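Local coordinates for CglIIR protein (Corynebacterium glutamicum, PDB 6F1S), which serves as the H subunit of the CglI restriction endonuclease, which contains a DEAD-Z1 helicase-like motor and probably hydrolyses NTPs; this piece is its C-terminal domain, at residues T91-L96 with Q115-A120; G107-P112 with I152-I157. All coordinates share one frame; numbering follows the deposited sequence.

Contact 1 (T91-L96 with Q115-A120); sequences TARMVL and QALSRA
Arg93 and Leu117 make most of this contact, their side chains extending toward each other from opposite directions, the arginine from strand 92-100 and the leucine from helix 112-120. The apolar part is a leucine laid on a flat cation. Leu117 CD2 lies over one face of the Arg93 guanidinium, off-centre toward its rim and 3.7 Å from Arg93 CZ, while Leu117 CG is 3.7 Å from Arg93 NH2. Arg93 spans the gap because its chain runs nearly straight out to NE and starts with CG turned away from the backbone N (chi1 -175°). Val95, two residues along the strand and on the same side, adds a looser touch: its CG2 is 4.2 Å from Leu117 CD2. A short, branched valine suits a spot that the leucine only grazes.

No direct hydrogen bond joins the two segments; the polar link is a water at the guanidinium edge. It accepts from Arg93 NH1 at 2.6 Å and donates to Leu117 O at 3.2 Å. The same guanidinium forms salt bridges through NH2 to Asp49 and through NH1 to Glu121, just past the helix segment.

The chemistry thus divides by direction: a guanidinium face is poorly suited to hydrogen bonding and accepts a methyl group, whereas NH1 and NH2 serve the carboxylates and the water, which lies in the guanidinium plane. The salt bridges probably limit rotation of the group and so help keep that face toward Leu117.

Contact 2 (G107-P112 with I152-I157); sequences GALLSP and IWVPNI. With EDO (1,2-ethanediol), chain C.
The loop that leads into helix 112-120, within the crossover from strand 92-100 to strand 126-132, packs here on strand 152-158 of the mixed sheet through two successive leucines, Leu109 and Leu110, which meet Val154 and Asn156. The side chains of Leu109 and Val154 run past one another from opposite backbones, and Leu109 CD2 comes to 3.7 Å from Val154 CG1. In Leu109, chi1 near 180° sends CG toward the strand, and chi2 of 65° then spreads the two methyls over Val154; CD1 is 4.0 Å from Val154 CB, and CD2 also reaches Asn156 CB at 4.2 Å. Two branched hydrocarbons suit this buried place.

Leu110 lies roughly perpendicular to the Asn156 side chain and sets CD1 3.8 Å from Asn156 OD1 and 4.0 Å from Asn156 CG. This is packing against an amide, with no hydrogen bond between the segments. Asn156 is buried, but its ND2 is satisfied by Asn21 OD1 of the adjoining strand 21-23, and the amide can therefore also pack against a leucine. On the loop, a 1,2-ethanediol, probably from the crystallisation liquor, donates from O1 to Leu109 O at 3.2 Å. Ser111 N-caps the helix, its OG accepting from Asp114 N.

Strand 152-158 lies between strands 21-23 and 126-132, and both neighbours join in: Phe23 touches Leu109, Val154 and Asn156, while Tyr130 packs on Leu109 and takes a hydrogen bond from Ser111 N.

Both contacts belong to the same crossover over the mixed sheet: contact 1 holds helix 112-120 against strand 92-100, and contact 2 holds the loop before that helix against strand 152-158. Their centres are 12 Å apart, and they meet where Ser118 OG approaches Leu110 CD1 at 4.2 Å. Contact 2 is the more buried, and hydrocarbon dominates it, with one amide whose donor is satisfied by a neighbouring strand. Contact 1 is only partly buried, which accords with a charged arginine, salt bridges and a bridging water. Neither pair of segments shares a direct hydrogen bond; contact 2 relies on packing alone, whereas contact 1 adds the water bridge.

Contact 1 (T91-L96 with Q115-A120)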
ATOM      1  N   THR A  91      12.147 -11.909  -1.552  1.00 33.57           N
ATOM      2  CA  THR A  91      10.729 -11.725  -1.287  1.00 31.20           C
ATOM      3  C   THR A  91      10.441 -10.276  -0.906  1.00 29.29           C
ATOM      4  O   THR A  91      11.335  -9.537  -0.488  1.00 28.48           O
ATOM      5  CB  THR A  91      10.225 -12.663  -0.160  1.00 37.69           C
ATOM      6  OG1 THR A  91      10.985 -12.440   1.034  1.00 37.36           O
ATOM      7  CG2 THR A  91      10.357 -14.120  -0.572  1.00 38.20           C
ATOM      8  N   ALA A  92       9.186  -9.874  -1.060  1.00 26.09           N
ATOM      9  CA  ALA A  92       8.757  -8.558  -0.622  1.00 25.47           C
ATOM     10  C   ALA A  92       8.258  -8.632   0.811  1.00 23.95           C
ATOM     11  O   ALA A  92       7.805  -9.682   1.271  1.00 23.67           O
ATOM     12  CB  ALA A  92       7.671  -8.008  -1.540  1.00 24.27           C
ATOM     13  N   ARG A  93       8.367  -7.514   1.517  1.00 22.63           N
ATOM     14  CA  ARG A  93       7.803  -7.387   2.852  1.00 20.47           C
ATOM     15  C   ARG A  93       6.480  -6.633   2.762  1.00 18.95           C
ATOM     16  O   ARG A  93       6.376  -5.617   2.070  1.00 18.53           O
ATOM     17  CB  ARG A  93       8.783  -6.672   3.785  1.00 20.87           C
ATOM     18  CG  ARG A  93       8.341  -6.592   5.238  1.00 20.53           C
ATOM     19  CD  ARG A  93       9.422  -5.941   6.079  1.00 20.52           C
ATOM     20  NE  ARG A  93       9.045  -5.802   7.482  1.00 20.04           N
ATOM     21  CZ  ARG A  93       9.737  -5.101   8.377  1.00 20.69           C
ATOM     22  NH1 ARG A  93      10.847  -4.467   8.017  1.00 20.28           N
ATOM     23  NH2 ARG A  93       9.315  -5.031   9.633  1.00 19.83           N
HETATM   24  N   MSE A  94       5.461  -7.145   3.442  1.00 17.96           N
HETATM   25  CA  MSE A  94       4.150  -6.509   3.411  1.00 16.48           C
HETATM   26  C   MSE A  94       3.621  -6.254   4.818  1.00 14.77           C
HETATM   27  O   MSE A  94       3.582  -7.157   5.662  1.00 13.21           O
HETATM   28  CB  MSE A  94       3.145  -7.349   2.616  1.00 15.09           C
HETATM   29  CG  MSE A  94       1.798  -6.650   2.457  1.00 14.35           C
HETATM   30 SE   MSE A  94       0.605  -7.434   1.114  1.00 36.63          SE
HETATM   31  CE  MSE A  94      -0.052  -8.964   2.133  1.00  8.59           C
ATOM     32  N   VAL A  95       3.223  -5.007   5.051  1.00 12.79           N
ATOM     33  CA  VAL A  95       2.684  -4.588   6.332  1.00 12.24           C
ATOM     34  C   VAL A  95       1.242  -4.121   6.147  1.00 12.20           C
ATOM     35  O   VAL A  95       0.962  -3.245   5.327  1.00 13.20           O
ATOM     36  CB  VAL A  95       3.541  -3.466   6.965  1.00 12.83           C
ATOM     37  CG1 VAL A  95       2.922  -2.967   8.260  1.00 10.46           C
ATOM     38  CG2 VAL A  95       4.968  -3.960   7.199  1.00 12.05           C
ATOM     39  N   LEU A  96       0.331  -4.737   6.895  1.00 12.96           N
ATOM     40  CA  LEU A  96      -1.087  -4.404   6.847  1.00 13.43           C
ATOM     41  C   LEU A  96      -1.509  -3.781   8.165  1.00 15.42           C
ATOM     42  O   LEU A  96      -1.390  -4.416   9.212  1.00 14.87           O
ATOM     43  CB  LEU A  96      -1.942  -5.648   6.575  1.00 13.20           C
ATOM     44  CG  LEU A  96      -1.610  -6.538   5.377  1.00 13.55           C
ATOM     45  CD1 LEU A  96      -2.554  -7.741   5.322  1.00 13.64           C
ATOM     46  CD2 LEU A  96      -1.667  -5.752   4.081  1.00 12.42           C
ATOM     47  N   GLN A 115       7.013   4.878   9.740  1.00 22.91           N
ATOM     48  CA  GLN A 115       8.105   5.681   9.190  1.00 24.21           C
ATOM     49  C   GLN A 115       9.441   5.016   9.531  1.00 23.90           C
ATOM     50  O   GLN A 115      10.258   4.749   8.646  1.00 25.30           O
ATOM     51  CB  GLN A 115       8.078   7.115   9.732  1.00 27.64           C
ATOM     52  CG  GLN A 115       7.351   8.139   8.853  1.00 31.33           C
ATOM     53  CD  GLN A 115       8.036   8.381   7.511  1.00 33.93           C
ATOM     54  OE1 GLN A 115       9.202   8.040   7.318  1.00 37.76           O
ATOM     55  NE2 GLN A 115       7.301   8.960   6.575  1.00 32.83           N
ATOM     56  N   ALA A 116       9.644   4.736  10.819  1.00 21.61           N
ATOM     57  CA  ALA A 116      10.884   4.124  11.287  1.00 22.59           C
ATOM     58  C   ALA A 116      11.040   2.730  10.705  1.00 23.16           C
ATOM     59  O   ALA A 116      12.142   2.338  10.331  1.00 26.63           O
ATOM     60  CB  ALA A 116      10.921   4.075  12.818  1.00 20.81           C
ATOM     61  N   LEU A 117       9.936   1.987  10.641  1.00 21.53           N
ATOM     62  CA  LEU A 117       9.939   0.643  10.065  1.00 20.47           C
ATOM     63  C   LEU A 117      10.468   0.686   8.640  1.00 22.15           C
ATOM     64  O   LEU A 117      11.371  -0.070   8.283  1.00 23.31           O
ATOM     65  CB  LEU A 117       8.531   0.031  10.094  1.00 19.33           C
ATOM     66  CG  LEU A 117       8.349  -1.448   9.718  1.00 18.90           C
ATOM     67  CD1 LEU A 117       7.082  -2.001  10.346  1.00 16.98           C
ATOM     68  CD2 LEU A 117       8.320  -1.679   8.204  1.00 16.62           C
ATOM     69  N   SER A 118       9.910   1.581   7.830  1.00 22.64           N
ATOM     70  CA  SER A 118      10.261   1.640   6.419  1.00 24.45           C
ATOM     71  C   SER A 118      11.685   2.147   6.214  1.00 27.35           C
ATOM     72  O   SER A 118      12.382   1.694   5.310  1.00 29.15           O
ATOM     73  CB  SER A 118       9.266   2.516   5.648  1.00 23.86           C
ATOM     74  OG  SER A 118       9.313   3.864   6.078  1.00 24.65           O
ATOM     75  N   ARG A 119      12.126   3.075   7.053  1.00 28.42           N
ATOM     76  CA  ARG A 119      13.501   3.538   6.955  1.00 32.24           C
ATOM     77  C   ARG A 119      14.473   2.402   7.281  1.00 29.98           C
ATOM     78  O   ARG A 119      15.535   2.292   6.673  1.00 30.69           O
ATOM     79  CB  ARG A 119      13.740   4.737   7.872  1.00 36.99           C
ATOM     80  CG  ARG A 119      13.062   6.008   7.391  1.00 41.20           C
ATOM     81  CD  ARG A 119      13.608   7.227   8.115  1.00 46.09           C
ATOM     82  NE  ARG A 119      13.257   8.474   7.440  1.00 51.58           N
ATOM     83  CZ  ARG A 119      12.467   9.411   7.956  1.00 53.87           C
ATOM     84  NH1 ARG A 119      11.948   9.248   9.167  1.00 53.11           N
ATOM     85  NH2 ARG A 119      12.205  10.516   7.265  1.00 53.75           N
ATOM     86  N   ALA A 120      14.094   1.547   8.225  1.00 27.04           N
ATOM     87  CA  ALA A 120      14.956   0.445   8.636  1.00 28.35           C
ATOM     88  C   ALA A 120      14.995  -0.698   7.618  1.00 27.95           C
ATOM     89  O   ALA A 120      15.924  -1.504   7.627  1.00 27.39           O
ATOM     90  CB  ALA A 120      14.519  -0.084   9.999  1.00 28.14           C
TER
HETATM   91  O   HOH W   1      12.243  -2.851   9.522  1.00 21.92           O

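Contact 2 (G107-P112 with I152-I157)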
ATOM      1  N   GLY A 107      -1.336  14.922   2.576  1.00 26.26           N
ATOM      2  CA  GLY A 107       0.046  14.877   2.136  1.00 23.78           C
ATOM      3  C   GLY A 107       0.896  13.808   2.791  1.00 22.56           C
ATOM      4  O   GLY A 107       2.058  13.627   2.426  1.00 22.70           O
ATOM      5  N   ALA A 108       0.320  13.094   3.755  1.00 19.95           N
ATOM      6  CA  ALA A 108       1.054  12.066   4.490  1.00 18.61           C
ATOM      7  C   ALA A 108       0.158  10.879   4.808  1.00 17.56           C
ATOM      8  O   ALA A 108      -1.069  11.011   4.833  1.00 19.58           O
ATOM      9  CB  ALA A 108       1.633  12.644   5.770  1.00 19.03           C
ATOM     10  N   LEU A 109       0.770   9.725   5.051  1.00 14.48           N
ATOM     11  CA  LEU A 109       0.013   8.515   5.364  1.00 15.18           C
ATOM     12  C   LEU A 109       0.518   7.822   6.625  1.00 15.82           C
ATOM     13  O   LEU A 109      -0.239   7.605   7.567  1.00 15.80           O
ATOM     14  CB  LEU A 109       0.068   7.523   4.198  1.00 13.40           C
ATOM     15  CG  LEU A 109      -0.699   6.221   4.445  1.00 12.14           C
ATOM     16  CD1 LEU A 109      -2.195   6.511   4.560  1.00 11.93           C
ATOM     17  CD2 LEU A 109      -0.417   5.192   3.352  1.00 11.19           C
ATOM     18  N   LEU A 110       1.804   7.485   6.628  1.00 16.34           N
ATOM     19  CA  LEU A 110       2.397   6.618   7.644  1.00 16.62           C
ATOM     20  C   LEU A 110       2.456   7.205   9.050  1.00 16.54           C
ATOM     21  O   LEU A 110       2.668   8.402   9.243  1.00 16.62           O
ATOM     22  CB  LEU A 110       3.813   6.220   7.221  1.00 16.00           C
ATOM     23  CG  LEU A 110       3.937   5.523   5.867  1.00 15.54           C
ATOM     24  CD1 LEU A 110       5.394   5.175   5.592  1.00 17.02           C
ATOM     25  CD2 LEU A 110       3.047   4.280   5.816  1.00 12.46           C
ATOM     26  N   SER A 111       2.263   6.319  10.021  1.00 17.48           N
ATOM     27  CA  SER A 111       2.456   6.593  11.436  1.00 15.65           C
ATOM     28  C   SER A 111       3.947   6.751  11.748  1.00 17.14           C
ATOM     29  O   SER A 111       4.789   6.338  10.947  1.00 17.98           O
ATOM     30  CB  SER A 111       1.873   5.449  12.265  1.00 12.53           C
ATOM     31  OG  SER A 111       2.784   4.363  12.281  1.00 14.23           O
ATOM     32  N   PRO A 112       4.283   7.331  12.917  1.00 17.78           N
ATOM     33  CA  PRO A 112       5.707   7.441  13.263  1.00 18.01           C
ATOM     34  C   PRO A 112       6.390   6.081  13.343  1.00 18.74           C
ATOM     35  O   PRO A 112       7.559   5.961  12.987  1.00 20.56           O
ATOM     36  CB  PRO A 112       5.684   8.118  14.635  1.00 17.72           C
ATOM     37  CG  PRO A 112       4.370   8.832  14.689  1.00 16.25           C
ATOM     38  CD  PRO A 112       3.420   7.965  13.933  1.00 16.21           C
ATOM     39  N   ILE A 152     -11.299   2.138   2.562  1.00 24.31           N
ATOM     40  CA  ILE A 152     -10.269   2.230   1.538  1.00 21.60           C
ATOM     41  C   ILE A 152      -9.006   1.542   2.049  1.00 19.95           C
ATOM     42  O   ILE A 152      -8.793   1.435   3.259  1.00 19.61           O
ATOM     43  CB  ILE A 152      -9.964   3.710   1.165  1.00 25.04           C
ATOM     44  CG1 ILE A 152      -9.135   3.805  -0.121  1.00 25.53           C
ATOM     45  CG2 ILE A 152      -9.254   4.433   2.311  1.00 24.30           C
ATOM     46  CD1 ILE A 152      -9.861   3.380  -1.364  1.00 25.16           C
ATOM     47  N   TRP A 153      -8.187   1.046   1.130  1.00 19.87           N
ATOM     48  CA  TRP A 153      -6.828   0.632   1.449  1.00 17.61           C
ATOM     49  C   TRP A 153      -5.884   1.579   0.724  1.00 18.55           C
ATOM     50  O   TRP A 153      -6.054   1.825  -0.473  1.00 18.79           O
ATOM     51  CB  TRP A 153      -6.557  -0.810   1.024  1.00 15.51           C
ATOM     52  CG  TRP A 153      -7.126  -1.861   1.917  1.00 15.09           C
ATOM     53  CD1 TRP A 153      -8.333  -2.479   1.785  1.00 16.78           C
ATOM     54  CD2 TRP A 153      -6.502  -2.445   3.072  1.00 15.25           C
ATOM     55  NE1 TRP A 153      -8.507  -3.402   2.786  1.00 16.95           N
ATOM     56  CE2 TRP A 153      -7.398  -3.403   3.589  1.00 15.68           C
ATOM     57  CE3 TRP A 153      -5.279  -2.245   3.722  1.00 14.93           C
ATOM     58  CZ2 TRP A 153      -7.109  -4.165   4.723  1.00 13.23           C
ATOM     59  CZ3 TRP A 153      -4.993  -3.002   4.849  1.00 14.51           C
ATOM     60  CH2 TRP A 153      -5.906  -3.949   5.336  1.00 14.63           C
ATOM     61  N   VAL A 154      -4.906   2.123   1.439  1.00 15.73           N
ATOM     62  CA  VAL A 154      -3.942   3.030   0.825  1.00 15.12           C
ATOM     63  C   VAL A 154      -2.553   2.385   0.776  1.00 14.74           C
ATOM     64  O   VAL A 154      -2.021   1.967   1.802  1.00 17.97           O
ATOM     65  CB  VAL A 154      -3.868   4.369   1.582  1.00 14.78           C
ATOM     66  CG1 VAL A 154      -3.028   5.363   0.807  1.00 13.53           C
ATOM     67  CG2 VAL A 154      -5.268   4.923   1.824  1.00 14.40           C
ATOM     68  N   PRO A 155      -1.973   2.284  -0.425  1.00 14.55           N
ATOM     69  CA  PRO A 155      -0.664   1.645  -0.584  1.00 14.04           C
ATOM     70  C   PRO A 155       0.522   2.603  -0.441  1.00 14.02           C
ATOM     71  O   PRO A 155       0.480   3.734  -0.909  1.00 14.85           O
ATOM     72  CB  PRO A 155      -0.735   1.091  -2.009  1.00 13.53           C
ATOM     73  CG  PRO A 155      -1.578   2.103  -2.729  1.00 13.56           C
ATOM     74  CD  PRO A 155      -2.602   2.587  -1.725  1.00 14.35           C
ATOM     75  N   ASN A 156       1.572   2.128   0.213  1.00 13.55           N
ATOM     76  CA  ASN A 156       2.828   2.854   0.314  1.00 13.58           C
ATOM     77  C   ASN A 156       3.943   1.906  -0.079  1.00 13.96           C
ATOM     78  O   ASN A 156       4.105   0.854   0.525  1.00 14.41           O
ATOM     79  CB  ASN A 156       3.042   3.395   1.733  1.00 13.91           C
ATOM     80  CG  ASN A 156       4.422   4.008   1.929  1.00 16.12           C
ATOM     81  OD1 ASN A 156       4.579   5.228   1.901  1.00 19.01           O
ATOM     82  ND2 ASN A 156       5.427   3.162   2.137  1.00 16.04           N
ATOM     83  N   ILE A 157       4.698   2.267  -1.108  1.00 15.51           N
ATOM     84  CA  ILE A 157       5.745   1.394  -1.617  1.00 18.53           C
ATOM     85  C   ILE A 157       7.120   1.999  -1.396  1.00 19.77           C
ATOM     86  O   ILE A 157       7.272   3.218  -1.310  1.00 19.80           O
ATOM     87  CB  ILE A 157       5.560   1.105  -3.121  1.00 20.86           C
ATOM     88  CG1 ILE A 157       5.597   2.413  -3.911  1.00 24.03           C
ATOM     89  CG2 ILE A 157       4.250   0.362  -3.369  1.00 19.75           C
ATOM     90  CD1 ILE A 157       5.421   2.243  -5.399  1.00 25.82           C
TER
HETATM   91  C1  EDO C 702      -1.383   6.426  11.089  1.00 39.52           C
HETATM   92  O1  EDO C 702      -0.797   7.696  10.760  1.00 38.10           O
HETATM   93  C2  EDO C 702      -2.175   6.510  12.390  1.00 40.18           C
HETATM   94  O2  EDO C 702      -3.582   6.538  12.115  1.00 40.02           O